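Local coordinates for protein nidogen-1 (Mus musculus, PDB 1GL4) that binds laminin, collagen IV and the proteoglycan perlecan in basement membranes, here represented by its EGF-like module and G2 beta-barrel, at residues 104-109 and 254-259. Residues are numbered along the deposited sequence; the frame is centred on the assembly and turned at random.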
loop_
_atom_site.group_PDB
_atom_site.type_symbol
_atom_site.label_atom_id
_atom_site.label_comp_id
_atom_site.label_asym_id
_atom_site.label_seq_id
_atom_site.Cartn_x
_atom_site.Cartn_y
_atom_site.Cartn_z
ATOM N N PRO A 104 6.768 7.884 10.460
ATOM C CA PRO A 104 7.776 6.892 10.066
ATOM C C PRO A 104 7.212 5.492 9.810
ATOM O O PRO A 104 7.884 4.652 9.216
ATOM C CB PRO A 104 8.743 6.881 11.257
ATOM C CG PRO A 104 8.525 8.217 11.918
ATOM C CD PRO A 104 7.034 8.390 11.815
ATOM N N LEU A 105 5.980 5.253 10.246
ATOM C CA LEU A 105 5.361 3.931 10.124
ATOM C C LEU A 105 4.716 3.562 8.789
ATOM O O LEU A 105 3.610 3.014 8.756
ATOM C CB LEU A 105 4.338 3.753 11.248
ATOM C CG LEU A 105 4.860 4.120 12.644
ATOM C CD1 LEU A 105 3.739 3.991 13.667
ATOM C CD2 LEU A 105 6.025 3.220 13.008
ATOM N N ALA A 106 5.419 3.828 7.696
ATOM C CA ALA A 106 4.920 3.507 6.366
ATOM C C ALA A 106 4.499 2.036 6.221
ATOM O O ALA A 106 3.596 1.727 5.444
ATOM C CB ALA A 106 5.974 3.852 5.323
ATOM N N PRO A 107 5.165 1.109 6.942
ATOM C CA PRO A 107 4.801 -0.311 6.844
ATOM C C PRO A 107 3.344 -0.619 7.202
ATOM O O PRO A 107 2.861 -1.728 6.961
ATOM C CB PRO A 107 5.791 -0.985 7.790
ATOM C CG PRO A 107 7.017 -0.147 7.613
ATOM C CD PRO A 107 6.444 1.260 7.664
ATOM N N ILE A 108 2.645 0.349 7.794
ATOM C CA ILE A 108 1.237 0.149 8.117
ATOM C C ILE A 108 0.526 -0.056 6.779
ATOM O O ILE A 108 -0.342 -0.918 6.649
ATOM C CB ILE A 108 0.635 1.376 8.851
ATOM C CG1 ILE A 108 1.088 1.381 10.313
ATOM C CG2 ILE A 108 -0.888 1.345 8.775
ATOM C CD1 ILE A 108 0.627 2.614 11.086
ATOM N N GLY A 109 0.914 0.737 5.785
ATOM C CA GLY A 109 0.332 0.614 4.464
ATOM C C GLY A 109 1.209 -0.269 3.591
ATOM O O GLY A 109 0.743 -0.862 2.618
ATOM N N ASP A 254 10.802 1.305 -3.188
ATOM C CA ASP A 254 11.319 2.620 -3.558
ATOM C C ASP A 254 10.200 3.650 -3.714
ATOM O O ASP A 254 9.024 3.324 -3.590
ATOM C CB ASP A 254 12.121 2.534 -4.860
ATOM C CG ASP A 254 11.240 2.586 -6.094
ATOM O OD1 ASP A 254 10.383 1.696 -6.269
ATOM O OD2 ASP A 254 11.406 3.531 -6.889
ATOM N N SER A 255 10.584 4.899 -3.971
ATOM C CA SER A 255 9.635 5.994 -4.154
ATOM C C SER A 255 8.673 6.107 -2.976
ATOM O O SER A 255 7.457 6.264 -3.159
ATOM C CB SER A 255 8.845 5.789 -5.449
ATOM O OG SER A 255 9.719 5.571 -6.546
ATOM N N VAL A 256 9.221 6.029 -1.767
ATOM C CA VAL A 256 8.418 6.109 -0.553
ATOM C C VAL A 256 8.083 7.552 -0.179
ATOM O O VAL A 256 8.959 8.418 -0.176
ATOM C CB VAL A 256 9.148 5.456 0.641
ATOM C CG1 VAL A 256 8.267 5.500 1.883
ATOM C CG2 VAL A 256 9.518 4.025 0.304
ATOM N N PHE A 257 6.809 7.796 0.128
ATOM C CA PHE A 257 6.331 9.123 0.527
ATOM C C PHE A 257 5.399 8.978 1.724
ATOM O O PHE A 257 4.541 8.094 1.740
ATOM C CB PHE A 257 5.523 9.803 -0.585
ATOM C CG PHE A 257 6.337 10.255 -1.758
ATOM C CD1 PHE A 257 6.706 9.361 -2.757
ATOM C CD2 PHE A 257 6.701 11.592 -1.887
ATOM C CE1 PHE A 257 7.423 9.791 -3.874
ATOM C CE2 PHE A 257 7.420 12.036 -3.001
ATOM C CZ PHE A 257 7.781 11.133 -3.996
ATOM N N VAL A 258 5.561 9.844 2.720
ATOM C CA VAL A 258 4.690 9.811 3.892
ATOM C C VAL A 258 4.264 11.251 4.161
ATOM O O VAL A 258 5.047 12.181 3.970
ATOM C CB VAL A 258 5.404 9.212 5.141
ATOM C CG1 VAL A 258 5.899 7.811 4.834
ATOM C CG2 VAL A 258 6.562 10.106 5.580
ATOM N N LEU A 259 3.025 11.440 4.596
ATOM C CA LEU A 259 2.529 12.794 4.845
ATOM C C LEU A 259 1.349 12.845 5.801
ATOM O O LEU A 259 0.492 11.973 5.778
ATOM C CB LEU A 259 2.116 13.432 3.507
ATOM C CG LEU A 259 1.364 14.771 3.460
ATOM C CD1 LEU A 259 1.429 15.323 2.042
ATOM C CD2 LEU A 259 -0.094 14.591 3.880
#
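The methyl group of Ala106 points from the segment 104-109, inside the barrel, at its wall and meets two valines of strand 248-261. Its CB lies 4.0 Å from Val258 CG1, the nearest approach, and 4.5 Å from Val256 CG1, so one small carbon faces one branch of each valine. Both valines turn their CB toward the segment 104-109, as expected of residues two apart on an extended strand, while Phe257 between them points the other way. In Val258 the torsion (chi1 -58°) sets CG1 anti to the carbonyl carbon and beside the backbone N, and this is the branch that reaches the alanine. The contact is purely apolar and small, burying about 101 Å² over both sides. Such an inward-facing row belongs to the G2 beta-barrel of nidogen, which shares the fold of green fluorescent protein and in which helix 107-115 runs through the inside of the barrel. The backbone around Ala106 is set by an inverse gamma turn at Leu105, closed by a weak bond of 3.0 Å from Ala106 N to Pro104 O, and Gly109 N then bonds to Ala106 O at 2.9 Å. Ile185 of the neighbouring strand 182-195 touches both Ala106 and Val256, and Tyr269 of strand 266-276 packs on Val258 and Leu105, so wall strands flanking 248-261 share in the packing. On the outward face, the ring of Phe257 stacks with an aromatic side chain of another protein chain, and Leu259 also packs on an aromatic side chain there. Side chain to side chain, Val258 is about 7 Å from Arg268, a residue involved in perlecan binding.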